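Local coordinates for protein HTH-type transcriptional regulator KdgR (Escherichia coli, PDB 1YSP) that represses transcription of the genes for uptake and breakdown of 2-keto-3-deoxygluconate and of the Entner-Doudoroff aldolase gene eda, at residues E22-A28 against I137-S143; A62-V66 against C124-P128. The contacts are given in a common frame with arbitrary orientation. Residues are numbered along the deposited sequence.

In the fold
Both contacts belong to the C-terminal, IclR-type effector domain of KdgR, a GAF-like fold, and together they illustrate how one antiparallel sheet is built sideways by backbone and covered by side chains. Interaction 1 zips strands 24-30 and 136-142 together through main-chain hydrogen bonds. Interaction 2, close to the centre of the chain, sets helix 62-69 on strand 123-130 by van der Waals packing of apolar side chains against each other and the strand backbone. Both are buried, though interaction 1 includes partly exposed residues at both ends. They share the sheet, since strands 136-142 and 123-130 are neighbours: I142 N lies 2.9 Å from I125 O, and V127 N lies 2.9 Å from L140 O, both probable hydrogen bonds.

Interaction 1 (E22-A28 against I137-S143); sequences ETIHLGA and IAGLSIS
Adjacent antiparallel strands in the central sheet of a GAF-like domain show how residues far apart in sequence are joined chiefly by a ladder of backbone hydrogen bonds, with side-chain packing on the sheet faces. The axes of strands 24-28 and 137-142 approach to 4.6 Å, N-to-C directions 156° apart; both are extended except at I137 (phi/psi -101/-17). E22, just before the strand, rests CB on I142 CG1 (3.5 Å), while its OE2 is hydrogen-bonded to Y157. T23 O accepts a hydrogen bond from S143 N (2.8 Å). I24 opposite I142 is a non-hydrogen-bonded pair (CA-CA 4.7 Å); its side chain, shared in direction with L26, L140 and I142, lies on the face covered by helices 4-20 and 151-172, with I24 CG2 4.2 Å from L140 CD1. H25 and S141 form a hydrogen-bonded pair on the other face, H25 N to S141 O 3.1 Å and S141 N to H25 O 2.9 Å. There S141 (chi1 p) turns OG to the imidazole edge, 3.3 Å from H25 CB, and one water donates to T23 O (3.0 Å) and is hydrogen-bonded to H25 ND1 (3.0 Å) and S141 OG (2.9 Å). L26, chi1 t and chi2 p like its non-hydrogen-bonded partner L140, places CD1 3.7 Å from A138 CB and 4.3 Å from L140 CD1. G27 and G139 make the next hydrogen-bonded pair, with G27 N to G139 O and G139 N to G27 O both 3.0 Å. Across that strand's other edge, I137 and A138 both face V129 in a classic beta bulge. A28 lies beside A138 (CA-CA 4.6 Å), its CB 4.0 Å from I137 O.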
ATOM      1  N   GLU A  22     -11.534   8.745  -5.743  1.00 33.42           N
ATOM      2  CA  GLU A  22     -10.068   8.804  -5.672  1.00 32.23           C
ATOM      3  C   GLU A  22      -9.472   7.751  -6.620  1.00 31.84           C
ATOM      4  O   GLU A  22     -10.228   6.878  -7.112  1.00 31.48           O
ATOM      5  CB  GLU A  22      -9.618   8.511  -4.241  1.00 31.91           C
ATOM      6  CG  GLU A  22     -10.079   9.518  -3.127  1.00 33.02           C
ATOM      7  CD  GLU A  22      -9.374  10.894  -3.174  1.00 32.34           C
ATOM      8  OE1 GLU A  22      -8.560  11.120  -4.081  1.00 33.75           O
ATOM      9  OE2 GLU A  22      -9.670  11.742  -2.297  1.00 32.82           O
ATOM     10  N   THR A  23      -8.151   7.834  -6.861  1.00 29.77           N
ATOM     11  CA  THR A  23      -7.404   6.845  -7.637  1.00 31.11           C
ATOM     12  C   THR A  23      -7.179   5.653  -6.700  1.00 29.20           C
ATOM     13  O   THR A  23      -6.669   5.821  -5.581  1.00 28.81           O
ATOM     14  CB  THR A  23      -5.991   7.355  -8.127  1.00 31.36           C
ATOM     15  OG1 THR A  23      -6.095   8.608  -8.808  1.00 36.55           O
ATOM     16  CG2 THR A  23      -5.343   6.357  -9.099  1.00 32.48           C
ATOM     17  N   ILE A  24      -7.509   4.459  -7.179  1.00 28.09           N
ATOM     18  CA  ILE A  24      -7.327   3.203  -6.400  1.00 25.95           C
ATOM     19  C   ILE A  24      -6.332   2.276  -7.119  1.00 24.94           C
ATOM     20  O   ILE A  24      -6.429   2.073  -8.326  1.00 24.94           O
ATOM     21  CB  ILE A  24      -8.678   2.435  -6.272  1.00 27.65           C
ATOM     22  CG1 ILE A  24      -9.879   3.391  -6.179  1.00 28.01           C
ATOM     23  CG2 ILE A  24      -8.618   1.335  -5.197  1.00 25.33           C
ATOM     24  CD1 ILE A  24      -9.949   4.247  -4.944  1.00 22.88           C
ATOM     25  N   HIS A  25      -5.331   1.772  -6.369  1.00 25.03           N
ATOM     26  CA  HIS A  25      -4.313   0.843  -6.852  1.00 25.09           C
ATOM     27  C   HIS A  25      -4.309  -0.499  -6.099  1.00 24.64           C
ATOM     28  O   HIS A  25      -4.640  -0.593  -4.902  1.00 24.47           O
ATOM     29  CB  HIS A  25      -2.895   1.457  -6.664  1.00 25.21           C
ATOM     30  CG  HIS A  25      -2.572   2.525  -7.656  1.00 29.25           C
ATOM     31  ND1 HIS A  25      -2.683   3.867  -7.372  1.00 31.56           N
ATOM     32  CD2 HIS A  25      -2.165   2.444  -8.947  1.00 33.37           C
ATOM     33  CE1 HIS A  25      -2.321   4.572  -8.429  1.00 32.87           C
ATOM     34  NE2 HIS A  25      -2.020   3.732  -9.405  1.00 35.42           N
ATOM     35  N   LEU A  26      -3.885  -1.544  -6.817  1.00 24.91           N
ATOM     36  CA  LEU A  26      -3.568  -2.836  -6.198  1.00 24.19           C
ATOM     37  C   LEU A  26      -2.122  -3.136  -6.611  1.00 24.91           C
ATOM     38  O   LEU A  26      -1.799  -3.108  -7.799  1.00 27.46           O
ATOM     39  CB  LEU A  26      -4.515  -3.946  -6.676  1.00 24.44           C
ATOM     40  CG  LEU A  26      -4.292  -5.281  -5.971  1.00 23.74           C
ATOM     41  CD1 LEU A  26      -4.786  -5.291  -4.551  1.00 23.12           C
ATOM     42  CD2 LEU A  26      -5.012  -6.393  -6.817  1.00 24.73           C
ATOM     43  N   GLY A  27      -1.256  -3.399  -5.630  1.00 24.89           N
ATOM     44  CA  GLY A  27       0.179  -3.574  -5.896  1.00 24.65           C
ATOM     45  C   GLY A  27       0.681  -4.893  -5.338  1.00 25.28           C
ATOM     46  O   GLY A  27       0.158  -5.376  -4.393  1.00 26.02           O
ATOM     47  N   ALA A  28       1.733  -5.478  -5.905  1.00 26.34           N
ATOM     48  CA  ALA A  28       2.265  -6.719  -5.367  1.00 26.50           C
ATOM     49  C   ALA A  28       3.791  -6.651  -5.326  1.00 26.99           C
ATOM     50  O   ALA A  28       4.367  -5.810  -5.978  1.00 26.47           O
ATOM     51  CB  ALA A  28       1.794  -7.915  -6.257  1.00 27.35           C
ATOM     52  N   ILE A 137      -0.397 -10.572   0.446  1.00 27.71           N
ATOM     53  CA  ILE A 137      -0.085 -10.869  -0.970  1.00 28.52           C
ATOM     54  C   ILE A 137      -0.207  -9.641  -1.887  1.00 26.64           C
ATOM     55  O   ILE A 137       0.294  -9.609  -3.016  1.00 27.35           O
ATOM     56  CB  ILE A 137      -0.949 -12.070  -1.467  1.00 29.73           C
ATOM     57  CG1 ILE A 137      -2.434 -11.789  -1.195  1.00 31.13           C
ATOM     58  CG2 ILE A 137      -0.524 -13.286  -0.688  1.00 31.98           C
ATOM     59  CD1 ILE A 137      -3.471 -12.555  -2.042  1.00 31.14           C
ATOM     60  N   ALA A 138      -0.887  -8.597  -1.401  1.00 25.09           N
ATOM     61  CA  ALA A 138      -1.006  -7.365  -2.165  1.00 24.10           C
ATOM     62  C   ALA A 138      -1.268  -6.238  -1.182  1.00 23.32           C
ATOM     63  O   ALA A 138      -1.641  -6.478  -0.059  1.00 25.52           O
ATOM     64  CB  ALA A 138      -2.164  -7.455  -3.212  1.00 23.52           C
ATOM     65  N   GLY A 139      -1.111  -5.007  -1.650  1.00 23.75           N
ATOM     66  CA  GLY A 139      -1.596  -3.865  -0.906  1.00 21.87           C
ATOM     67  C   GLY A 139      -2.653  -3.211  -1.762  1.00 21.59           C
ATOM     68  O   GLY A 139      -2.530  -3.138  -2.978  1.00 22.97           O
ATOM     69  N   LEU A 140      -3.663  -2.675  -1.094  1.00 21.68           N
ATOM     70  CA  LEU A 140      -4.763  -1.975  -1.738  1.00 22.59           C
ATOM     71  C   LEU A 140      -4.721  -0.509  -1.268  1.00 21.99           C
ATOM     72  O   LEU A 140      -4.782  -0.270  -0.055  1.00 22.65           O
ATOM     73  CB  LEU A 140      -6.040  -2.613  -1.223  1.00 22.99           C
ATOM     74  CG  LEU A 140      -7.354  -1.965  -1.757  1.00 24.50           C
ATOM     75  CD1 LEU A 140      -7.409  -2.159  -3.269  1.00 26.43           C
ATOM     76  CD2 LEU A 140      -8.606  -2.561  -1.104  1.00 22.25           C
ATOM     77  N   SER A 141      -4.617   0.423  -2.210  1.00 22.62           N
ATOM     78  CA  SER A 141      -4.416   1.826  -1.810  1.00 23.52           C
ATOM     79  C   SER A 141      -5.387   2.809  -2.438  1.00 24.08           C
ATOM     80  O   SER A 141      -6.029   2.530  -3.462  1.00 21.86           O
ATOM     81  CB  SER A 141      -2.990   2.279  -2.145  1.00 23.29           C
ATOM     82  OG  SER A 141      -2.849   2.538  -3.547  1.00 26.98           O
ATOM     83  N   ILE A 142      -5.387   4.017  -1.871  0.50 24.64           N
ATOM     84  CA  ILE A 142      -6.131   5.172  -2.337  0.50 26.15           C
ATOM     85  C   ILE A 142      -5.148   6.367  -2.435  0.50 27.20           C
ATOM     86  O   ILE A 142      -4.321   6.553  -1.559  0.50 25.94           O
ATOM     87  CB  ILE A 142      -7.270   5.445  -1.333  0.50 26.30           C
ATOM     88  CG1 ILE A 142      -8.102   6.689  -1.663  0.50 26.32           C
ATOM     89  CG2 ILE A 142      -6.735   5.473   0.131  0.50 27.47           C
ATOM     90  CD1 ILE A 142      -9.607   6.480  -1.293  0.50 29.87           C
ATOM     91  N   SER A 143      -5.204   7.116  -3.526  0.50 29.14           N
ATOM     92  CA  SER A 143      -4.363   8.313  -3.703  0.50 32.24           C
ATOM     93  C   SER A 143      -4.692   9.524  -2.818  0.50 33.99           C
ATOM     94  O   SER A 143      -5.204   9.393  -1.704  0.50 35.14           O
ATOM     95  CB  SER A 143      -4.495   8.819  -5.119  0.50 33.15           C
ATOM     96  OG  SER A 143      -5.598   9.696  -5.190  0.50 32.42           O
TER
HETATM   97  O   HOH W   1      -3.960   4.838  -4.859  1.00 30.46           O

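Interaction 2 (A62-V66 against C124-P128); sequences AIGKV and CIAVP
Small residues let a helix settle closely on a sheet: here A62 and A126 permit the approach, and V66 supplies the largest buried area. The helical turn 62-66, closed by V66 N to A62 O at 3.2 Å, brings its axis to 7.1 Å from that of the extended strand 124-128, with N-to-C directions 28° apart (signed crossing angle -28°). A62 lies over A126 (CA-CA 5.3 Å) and V66 over P128 (CA-CA 5.6 Å). The methyls of A62 and A126 meet directly, CB to CB 3.6 Å, and A62 CB also lies 4.1 Å from C124 CB. One turn on, V66, with chi1 m, brings CG1 to 3.4 Å from A126 O and 4.2 Å from A126 CB, while V66 CB is 4.4 Å from P128 CD. I63 adds CG1 at 4.0 Å from A126 CB. Helix 62-69 thus covers one face of the sheet and touches S141 of the adjoining strand through I63 and V106 of helix 96-109 through V66; I125 and V127 point away, and their side chains touch helix 151-172 on the opposite face.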
ATOM      1  N   ALA A  62       2.962   3.506  -0.113  1.00 20.64           N
ATOM      2  CA  ALA A  62       2.109   2.993   0.930  1.00 19.93           C
ATOM      3  C   ALA A  62       1.963   1.448   0.763  1.00 17.80           C
ATOM      4  O   ALA A  62       1.995   0.711   1.734  1.00 18.34           O
ATOM      5  CB  ALA A  62       0.712   3.724   0.936  1.00 19.55           C
ATOM      6  N   ILE A  63       1.840   1.000  -0.462  1.00 19.88           N
ATOM      7  CA  ILE A  63       1.691  -0.483  -0.740  1.00 20.23           C
ATOM      8  C   ILE A  63       2.983  -1.232  -0.362  1.00 20.40           C
ATOM      9  O   ILE A  63       2.961  -2.351   0.183  1.00 19.70           O
ATOM     10  CB  ILE A  63       1.310  -0.711  -2.241  1.00 19.27           C
ATOM     11  CG1 ILE A  63      -0.174  -0.290  -2.489  1.00 20.61           C
ATOM     12  CG2 ILE A  63       1.558  -2.199  -2.653  1.00 22.26           C
ATOM     13  CD1 ILE A  63      -0.504  -0.107  -4.005  1.00 21.77           C
ATOM     14  N   GLY A  64       4.130  -0.640  -0.700  1.00 20.55           N
ATOM     15  CA  GLY A  64       5.421  -1.220  -0.300  1.00 20.76           C
ATOM     16  C   GLY A  64       5.492  -1.409   1.195  1.00 19.46           C
ATOM     17  O   GLY A  64       5.885  -2.478   1.678  1.00 19.81           O
ATOM     18  N   LYS A  65       5.128  -0.398   1.961  1.00 19.44           N
ATOM     19  CA  LYS A  65       5.141  -0.537   3.407  1.00 18.59           C
ATOM     20  C   LYS A  65       4.259  -1.675   3.909  1.00 20.21           C
ATOM     21  O   LYS A  65       4.639  -2.427   4.823  1.00 20.31           O
ATOM     22  CB  LYS A  65       4.768   0.733   4.105  1.00 20.35           C
ATOM     23  CG  LYS A  65       5.872   1.832   3.825  1.00 19.21           C
ATOM     24  CD  LYS A  65       5.545   3.111   4.568  1.00 20.66           C
ATOM     25  CE  LYS A  65       6.344   4.272   3.902  1.00 25.87           C
ATOM     26  NZ  LYS A  65       5.953   5.638   4.464  1.00 29.07           N
ATOM     27  N   VAL A  66       3.070  -1.798   3.336  1.00 21.24           N
ATOM     28  CA  VAL A  66       2.208  -2.863   3.854  1.00 21.84           C
ATOM     29  C   VAL A  66       2.642  -4.254   3.398  1.00 21.77           C
ATOM     30  O   VAL A  66       2.352  -5.221   4.100  1.00 24.90           O
ATOM     31  CB  VAL A  66       0.635  -2.633   3.581  1.00 22.76           C
ATOM     32  CG1 VAL A  66       0.128  -1.216   4.093  1.00 21.11           C
ATOM     33  CG2 VAL A  66       0.268  -2.930   2.188  1.00 24.95           C
ATOM     34  N   CYS A 124      -0.716   8.847  -0.395  1.00 27.34           N
ATOM     35  CA  CYS A 124      -1.407   7.560  -0.587  1.00 27.48           C
ATOM     36  C   CYS A 124      -1.571   6.880   0.756  1.00 23.72           C
ATOM     37  O   CYS A 124      -0.774   7.108   1.703  1.00 23.43           O
ATOM     38  CB  CYS A 124      -0.624   6.669  -1.575  1.00 27.45           C
ATOM     39  SG  CYS A 124      -0.691   7.286  -3.288  1.00 39.59           S
ATOM     40  N   ILE A 125      -2.648   6.099   0.891  1.00 20.54           N
ATOM     41  CA  ILE A 125      -2.898   5.343   2.097  1.00 21.22           C
ATOM     42  C   ILE A 125      -3.175   3.890   1.624  1.00 20.95           C
ATOM     43  O   ILE A 125      -3.846   3.730   0.597  1.00 20.13           O
ATOM     44  CB  ILE A 125      -4.146   5.806   2.904  1.00 20.93           C
ATOM     45  CG1 ILE A 125      -4.099   7.329   3.238  1.00 25.66           C
ATOM     46  CG2 ILE A 125      -4.366   4.879   4.132  1.00 24.75           C
ATOM     47  CD1 ILE A 125      -5.482   7.873   3.619  1.00 25.24           C
ATOM     48  N   ALA A 126      -2.645   2.882   2.334  1.00 19.90           N
ATOM     49  CA  ALA A 126      -2.859   1.483   1.845  1.00 19.67           C
ATOM     50  C   ALA A 126      -3.066   0.537   2.974  1.00 20.61           C
ATOM     51  O   ALA A 126      -2.621   0.812   4.102  1.00 19.25           O
ATOM     52  CB  ALA A 126      -1.678   1.020   0.997  1.00 20.40           C
ATOM     53  N   VAL A 127      -3.710  -0.614   2.658  1.00 20.01           N
ATOM     54  CA  VAL A 127      -3.988  -1.639   3.616  1.00 21.19           C
ATOM     55  C   VAL A 127      -3.595  -2.992   3.040  1.00 21.99           C
ATOM     56  O   VAL A 127      -3.566  -3.150   1.835  1.00 20.76           O
ATOM     57  CB  VAL A 127      -5.505  -1.705   4.078  1.00 21.88           C
ATOM     58  CG1 VAL A 127      -5.909  -0.398   4.884  1.00 21.82           C
ATOM     59  CG2 VAL A 127      -6.418  -2.016   2.905  1.00 23.97           C
ATOM     60  N   PRO A 128      -3.253  -3.946   3.928  1.00 23.20           N
ATOM     61  CA  PRO A 128      -2.851  -5.286   3.457  1.00 23.97           C
ATOM     62  C   PRO A 128      -4.018  -6.153   2.923  1.00 23.48           C
ATOM     63  O   PRO A 128      -5.110  -6.129   3.512  1.00 23.88           O
ATOM     64  CB  PRO A 128      -2.248  -5.903   4.712  1.00 23.04           C
ATOM     65  CG  PRO A 128      -3.032  -5.248   5.871  1.00 24.27           C
ATOM     66  CD  PRO A 128      -3.154  -3.807   5.400  1.00 23.38           C
TER